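Local coordinates for O-methyltransferase (Burkholderia thailandensis, PDB 3MCZ), which probably transfers a methyl group from S-adenosylmethionine to an oxygen atom of an acceptor molecule, and probably works as a dimer, at residues T289-D292 and T296-L299; H317-I322 and R340-I345. All coordinates share one frame; numbering follows the deposited sequence. Where two conformers were deposited one is given.

Contact 1 (T289-D292 and T296-L299)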
ATOM      1  N   THR A 289      21.657   3.559   7.709  1.00 14.03           N
ATOM      2  CA  THR A 289      22.016   3.506   9.135  1.00 14.26           C
ATOM      3  C   THR A 289      21.133   2.495   9.882  1.00 14.96           C
ATOM      4  O   THR A 289      19.896   2.528   9.772  1.00 14.42           O
ATOM      5  CB  THR A 289      21.825   4.874   9.767  1.00 14.53           C
ATOM      6  OG1 THR A 289      22.612   5.823   9.050  1.00 14.39           O
ATOM      7  CG2 THR A 289      22.221   4.883  11.246  1.00 15.18           C
HETATM    8  N   MSE A 290      21.771   1.590  10.604  1.00 15.01           N
HETATM    9  CA  MSE A 290      21.058   0.578  11.380  0.50 15.72           C
HETATM   10  C   MSE A 290      21.836   0.315  12.655  1.00 15.70           C
HETATM   11  O   MSE A 290      23.023  -0.031  12.594  1.00 15.03           O
HETATM   12  CB  MSE A 290      20.950  -0.709  10.557  0.50 16.34           C
HETATM   13  CG  MSE A 290      20.595  -1.932  11.385  0.50 18.63           C
HETATM   14 SE   MSE A 290      20.640  -3.589  10.391  0.50 18.39          SE
HETATM   15  CE  MSE A 290      18.658  -3.492  10.126  0.50 11.73           C
ATOM     16  N   ASN A 291      21.176   0.441  13.791  1.00 15.38           N
ATOM     17  CA  ASN A 291      21.812   0.165  15.059  1.00 15.67           C
ATOM     18  C   ASN A 291      21.965  -1.349  15.278  1.00 15.90           C
ATOM     19  O   ASN A 291      21.329  -2.164  14.578  1.00 14.11           O
ATOM     20  CB  ASN A 291      21.011   0.809  16.195  1.00 16.21           C
ATOM     21  CG  ASN A 291      20.963   2.316  16.082  1.00 19.74           C
ATOM     22  OD1 ASN A 291      21.721   2.901  15.332  1.00 22.92           O
ATOM     23  ND2 ASN A 291      20.072   2.937  16.809  1.00 22.50           N
ATOM     24  N   ASP A 292      22.781  -1.725  16.264  1.00 15.34           N
ATOM     25  CA  ASP A 292      22.949  -3.163  16.633  1.00 15.79           C
ATOM     26  C   ASP A 292      21.653  -3.891  17.051  1.00 15.31           C
ATOM     27  O   ASP A 292      21.548  -5.096  16.918  1.00 15.81           O
ATOM     28  CB  ASP A 292      24.017  -3.304  17.727  1.00 17.01           C
ATOM     29  CG  ASP A 292      25.438  -3.237  17.157  1.00 19.99           C
ATOM     30  OD1 ASP A 292      25.677  -3.672  15.980  1.00 23.59           O
ATOM     31  OD2 ASP A 292      26.323  -2.775  17.896  1.00 24.59           O
ATOM     32  N   THR A 296      16.181  -0.107  15.099  1.00 15.27           N
ATOM     33  CA  THR A 296      16.280   1.319  15.136  1.00 16.64           C
ATOM     34  C   THR A 296      17.372   1.762  14.177  1.00 17.72           C
ATOM     35  O   THR A 296      18.422   1.122  14.129  1.00 19.66           O
ATOM     36  CB  THR A 296      16.570   1.800  16.560  1.00 16.76           C
ATOM     37  OG1 THR A 296      17.813   1.299  16.983  1.00 22.99           O
ATOM     38  CG2 THR A 296      15.616   1.229  17.515  1.00 15.86           C
ATOM     39  N   PRO A 297      17.114   2.816  13.381  1.00 18.06           N
ATOM     40  CA  PRO A 297      15.795   3.456  13.151  1.00 17.42           C
ATOM     41  C   PRO A 297      14.802   2.497  12.520  1.00 16.47           C
ATOM     42  O   PRO A 297      15.209   1.578  11.824  1.00 14.55           O
ATOM     43  CB  PRO A 297      16.096   4.601  12.167  1.00 18.58           C
ATOM     44  CG  PRO A 297      17.565   4.573  11.920  1.00 19.43           C
ATOM     45  CD  PRO A 297      18.205   3.459  12.635  1.00 19.14           C
ATOM     46  N   ALA A 298      13.501   2.700  12.773  1.00 16.69           N
ATOM     47  CA  ALA A 298      12.504   1.720  12.373  1.00 17.68           C
ATOM     48  C   ALA A 298      12.564   1.415  10.880  1.00 17.83           C
ATOM     49  O   ALA A 298      12.347   0.265  10.446  1.00 18.78           O
ATOM     50  CB  ALA A 298      11.078   2.193  12.769  1.00 17.97           C
ATOM     51  N   LEU A 299      12.783   2.443  10.072  1.00 17.56           N
ATOM     52  CA  LEU A 299      12.778   2.227   8.622  1.00 18.11           C
ATOM     53  C   LEU A 299      13.964   1.347   8.151  1.00 16.87           C
ATOM     54  O   LEU A 299      13.883   0.713   7.104  1.00 15.86           O
ATOM     55  CB  LEU A 299      12.653   3.563   7.874  1.00 20.13           C
ATOM     56  CG  LEU A 299      11.229   4.181   7.994  1.00 24.58           C
ATOM     57  CD1 LEU A 299      11.159   5.529   7.248  1.00 29.40           C
ATOM     58  CD2 LEU A 299      10.061   3.232   7.510  1.00 29.60           C
TER
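Asn291 and Thr296 join across the loop between strand 281-288 and helix 298-310. The backbone N of Asn291 donates to Thr296 O at 2.9 Å, an almost straight bond (167° at the hydrogen). Close packing continues from there along the 289-291 backbone, against which Thr296 and Pro297 are most enclosed. Pro297, which follows a cis peptide bond, brings CD to 3.5 Å and CG to 3.8 Å from Thr289 O. The Asn291 amide forms the outer, partly exposed margin of the contact. There ND2 reaches the Thr296 hydroxyl OG1 at 2.8 Å; this second bond is more bent, and OG1 lies 33° out of the amide plane, so the hydroxyl is met obliquely. OG1 can be there because chi1 of Thr296 (63°) sets it between its own backbone N and carbonyl carbon, facing Asn291 while also bonded to Asp293 OD1 within the loop. Asn291 CB follows at 3.3 Å from Thr296 OG1. Pro297, just ahead of the helix, contributes packing, its CD against Thr289 O, whereas the paired bonds satisfy the Asn291 backbone N-H and the Thr296 carbonyl and hydroxyl inside the loop itself.

Contact 2 (H317-I322 and R340-I345)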
ATOM      1  N   HIS A 317      22.919  -4.987   7.174  1.00 14.28           N
ATOM      2  CA  HIS A 317      23.795  -5.272   8.286  1.00 15.05           C
ATOM      3  C   HIS A 317      23.968  -4.034   9.175  1.00 14.54           C
ATOM      4  O   HIS A 317      24.024  -2.901   8.660  1.00 13.91           O
ATOM      5  CB  HIS A 317      25.143  -5.768   7.763  1.00 14.58           C
ATOM      6  CG  HIS A 317      24.997  -6.941   6.847  1.00 16.50           C
ATOM      7  ND1 HIS A 317      24.508  -8.154   7.286  1.00 22.04           N
ATOM      8  CD2 HIS A 317      25.211  -7.074   5.522  1.00 17.37           C
ATOM      9  CE1 HIS A 317      24.449  -8.993   6.264  1.00 21.07           C
ATOM     10  NE2 HIS A 317      24.878  -8.365   5.184  1.00 17.37           N
ATOM     11  N   PRO A 318      24.038  -4.244  10.492  1.00 15.40           N
ATOM     12  CA  PRO A 318      24.218  -3.089  11.361  1.00 15.33           C
ATOM     13  C   PRO A 318      25.466  -2.281  11.059  1.00 15.61           C
ATOM     14  O   PRO A 318      26.532  -2.832  10.801  1.00 15.52           O
ATOM     15  CB  PRO A 318      24.276  -3.685  12.767  1.00 16.11           C
ATOM     16  CG  PRO A 318      23.542  -5.040  12.645  1.00 16.91           C
ATOM     17  CD  PRO A 318      23.820  -5.501  11.251  1.00 15.79           C
ATOM     18  N   THR A 319      25.318  -0.964  11.153  1.00 14.92           N
ATOM     19  CA  THR A 319      26.391  -0.046  10.839  1.00 14.76           C
ATOM     20  C   THR A 319      27.594  -0.191  11.752  1.00 14.83           C
ATOM     21  O   THR A 319      28.706  -0.162  11.261  1.00 13.93           O
ATOM     22  CB  THR A 319      25.835   1.410  10.775  1.00 14.25           C
ATOM     23  OG1 THR A 319      24.689   1.404   9.893  1.00 15.29           O
ATOM     24  CG2 THR A 319      26.904   2.368  10.254  1.00 14.52           C
ATOM     25  N   PRO A 320      27.386  -0.343  13.074  1.00 14.45           N
ATOM     26  CA  PRO A 320      28.534  -0.611  13.928  1.00 14.97           C
ATOM     27  C   PRO A 320      29.249  -1.918  13.603  1.00 15.30           C
ATOM     28  O   PRO A 320      30.463  -2.016  13.809  1.00 14.68           O
ATOM     29  CB  PRO A 320      27.937  -0.675  15.349  1.00 14.74           C
ATOM     30  CG  PRO A 320      26.657   0.122  15.248  1.00 14.70           C
ATOM     31  CD  PRO A 320      26.149  -0.197  13.858  1.00 14.85           C
ATOM     32  N   TRP A 321      28.517  -2.910  13.101  1.00 15.30           N
ATOM     33  CA  TRP A 321      29.139  -4.186  12.726  1.00 15.49           C
ATOM     34  C   TRP A 321      30.016  -3.978  11.480  1.00 15.82           C
ATOM     35  O   TRP A 321      31.163  -4.440  11.437  1.00 14.67           O
ATOM     36  CB  TRP A 321      28.084  -5.265  12.463  1.00 16.19           C
ATOM     37  CG  TRP A 321      28.673  -6.551  12.041  1.00 15.72           C
ATOM     38  CD1 TRP A 321      29.158  -7.535  12.839  1.00 18.38           C
ATOM     39  CD2 TRP A 321      28.848  -6.987  10.704  1.00 15.82           C
ATOM     40  NE1 TRP A 321      29.641  -8.570  12.072  1.00 16.94           N
ATOM     41  CE2 TRP A 321      29.486  -8.236  10.750  1.00 18.54           C
ATOM     42  CE3 TRP A 321      28.567  -6.419   9.467  1.00 14.41           C
ATOM     43  CZ2 TRP A 321      29.804  -8.956   9.599  1.00 15.29           C
ATOM     44  CZ3 TRP A 321      28.875  -7.152   8.316  1.00 17.78           C
ATOM     45  CH2 TRP A 321      29.474  -8.409   8.401  1.00 17.20           C
ATOM     46  N   ILE A 322      29.479  -3.274  10.487  1.00 15.44           N
ATOM     47  CA  ILE A 322      30.276  -2.920   9.304  1.00 15.60           C
ATOM     48  C   ILE A 322      31.551  -2.155   9.718  1.00 14.94           C
ATOM     49  O   ILE A 322      32.653  -2.468   9.265  1.00 13.69           O
ATOM     50  CB  ILE A 322      29.465  -2.106   8.263  1.00 15.56           C
ATOM     51  CG1 ILE A 322      28.280  -2.940   7.755  1.00 14.97           C
ATOM     52  CG2 ILE A 322      30.387  -1.688   7.110  1.00 13.98           C
ATOM     53  CD1 ILE A 322      27.170  -2.162   6.901  1.00 10.91           C
ATOM     54  N   ARG A 340      19.268   9.396   6.221  1.00 19.41           N
ATOM     55  CA  ARG A 340      19.099   8.045   6.759  1.00 19.69           C
ATOM     56  C   ARG A 340      20.283   7.090   6.498  1.00 17.99           C
ATOM     57  O   ARG A 340      20.214   5.890   6.841  1.00 16.25           O
ATOM     58  CB  ARG A 340      17.819   7.430   6.167  1.00 21.41           C
ATOM     59  CG  ARG A 340      17.892   7.082   4.678  1.00 27.60           C
ATOM     60  CD  ARG A 340      16.608   6.355   4.185  1.00 34.14           C
ATOM     61  NE  ARG A 340      15.490   7.253   3.883  1.00 38.46           N
ATOM     62  CZ  ARG A 340      14.210   6.869   3.803  1.00 42.37           C
ATOM     63  NH1 ARG A 340      13.262   7.757   3.527  1.00 43.19           N
ATOM     64  NH2 ARG A 340      13.864   5.602   4.022  1.00 44.84           N
ATOM     65  N   TYR A 341      21.313   7.602   5.830  1.00 16.22           N
ATOM     66  CA  TYR A 341      22.507   6.849   5.486  1.00 16.06           C
ATOM     67  C   TYR A 341      23.702   7.247   6.348  1.00 14.23           C
ATOM     68  O   TYR A 341      23.795   8.375   6.860  1.00 14.82           O
ATOM     69  CB  TYR A 341      22.808   7.009   3.979  1.00 16.67           C
ATOM     70  CG  TYR A 341      21.999   6.122   3.085  1.00 19.93           C
ATOM     71  CD1 TYR A 341      20.696   6.447   2.704  1.00 28.56           C
ATOM     72  CD2 TYR A 341      22.528   4.938   2.624  1.00 26.77           C
ATOM     73  CE1 TYR A 341      19.947   5.577   1.865  1.00 31.13           C
ATOM     74  CE2 TYR A 341      21.811   4.086   1.816  1.00 29.76           C
ATOM     75  CZ  TYR A 341      20.524   4.394   1.451  1.00 30.43           C
ATOM     76  OH  TYR A 341      19.869   3.485   0.627  1.00 37.97           O
ATOM     77  N   THR A 342      24.618   6.296   6.521  1.00 13.81           N
ATOM     78  CA  THR A 342      25.923   6.547   7.083  1.00 13.54           C
ATOM     79  C   THR A 342      26.973   6.268   6.001  1.00 12.68           C
ATOM     80  O   THR A 342      26.964   5.209   5.359  1.00 13.30           O
ATOM     81  CB  THR A 342      26.189   5.645   8.326  1.00 13.78           C
ATOM     82  OG1 THR A 342      25.202   5.930   9.341  1.00 14.78           O
ATOM     83  CG2 THR A 342      27.620   5.849   8.931  1.00 15.67           C
ATOM     84  N   LEU A 343      27.895   7.201   5.864  1.00 12.78           N
ATOM     85  CA  LEU A 343      29.098   7.029   5.076  1.00 12.93           C
ATOM     86  C   LEU A 343      30.249   6.710   6.027  1.00 13.36           C
ATOM     87  O   LEU A 343      30.558   7.486   6.957  1.00 14.29           O
ATOM     88  CB  LEU A 343      29.386   8.282   4.245  1.00 13.26           C
ATOM     89  CG  LEU A 343      30.637   8.200   3.356  1.00 14.05           C
ATOM     90  CD1 LEU A 343      30.495   7.138   2.223  1.00 16.31           C
ATOM     91  CD2 LEU A 343      30.915   9.591   2.759  1.00 18.19           C
ATOM     92  N   LEU A 344      30.800   5.520   5.873  1.00 13.70           N
ATOM     93  CA  LEU A 344      31.963   5.093   6.637  1.00 13.73           C
ATOM     94  C   LEU A 344      33.176   5.295   5.762  1.00 14.18           C
ATOM     95  O   LEU A 344      33.139   4.991   4.555  1.00 14.02           O
ATOM     96  CB  LEU A 344      31.855   3.626   7.061  1.00 14.14           C
ATOM     97  CG  LEU A 344      30.698   3.271   8.000  1.00 15.43           C
ATOM     98  CD1 LEU A 344      30.619   1.680   8.104  1.00 15.14           C
ATOM     99  CD2 LEU A 344      30.886   3.913   9.361  1.00 15.17           C
ATOM    100  N   ILE A 345      34.237   5.836   6.361  1.00 13.42           N
ATOM    101  CA  ILE A 345      35.456   6.140   5.645  1.00 14.10           C
ATOM    102  C   ILE A 345      36.578   5.406   6.384  1.00 14.77           C
ATOM    103  O   ILE A 345      36.985   5.790   7.486  1.00 15.10           O
ATOM    104  CB  ILE A 345      35.692   7.683   5.569  1.00 14.50           C
ATOM    105  CG1 ILE A 345      34.488   8.423   4.940  1.00 17.54           C
ATOM    106  CG2 ILE A 345      36.987   8.056   4.781  1.00 14.82           C
ATOM    107  CD1 ILE A 345      33.631   9.237   5.965  1.00 21.59           C
TER
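Thr319 and Ile322, on the first turn of helix 319-328, pack against Thr342 and Leu344 of strand 341-347, a helix-on-sheet contact of the Rossmann-like fold of S-adenosylmethionine-dependent methyltransferases. The strand is the antiparallel one inserted between 281-288 and 332-338, as expected for this class with its 3-2-1-4-5-7-6 strand order. Thr342 and Leu344, two residues apart, present the same face of the strand to the helix; Thr319 and Ile322, three apart, lie on the helix side that meets it. Pro318 is the N-cap residue, and Pro318 O accepts from Ile322 N at 3.0 Å as the turn begins.

Thr319 can be followed outward. Its CB bond points to the strand and divides into two unlike branches. The methyl CG2, anti to the backbone N, goes to the sheet: it lies 3.8 Å from Thr342 CG2, 3.9 Å from Thr342 CB and 4.3 Å from Leu344 CD1, the two threonine side chains crossing at a slant. The hydroxyl OG1 takes the other branch, anti to the carbonyl carbon at chi1 -51°, and accepts a hydrogen bond from Met290 N in the loop after strand 281-288. One threonine therefore gives its methyl to the apolar interface and its hydroxyl to the backbone of that loop. All four touching residues are buried, and no hydrogen bond joins the two segments. Leu344 also touches Val333 on the edge strand 332-338, and Ile322 rests on Thr287 and on Ile270 of helix 263-275. The closest approach is between methyl groups, Ile322 CG2 to Leu344 CD1 at 3.5 Å.

The two contacts follow one another along the chain, their centres about 10 Å apart, and meet through residues 289 and 290. Thr289 OG1 lies 2.6 Å from Thr342 OG1, a probable hydrogen bond that ties the loop of contact 1 to the strand of contact 2. Met290 O is 2.9 Å from Thr319 N, probably another bond, holding the same loop to the start of helix 319-328. The loop after strand 281-288 is thus held by its closure on Thr296 and Pro297 as well as by the helix and strand of contact 2. Contact 1 lies at the surface; Ala298, just beyond it, packs on Ala82 of the second subunit. Contact 2 is buried within the subunit.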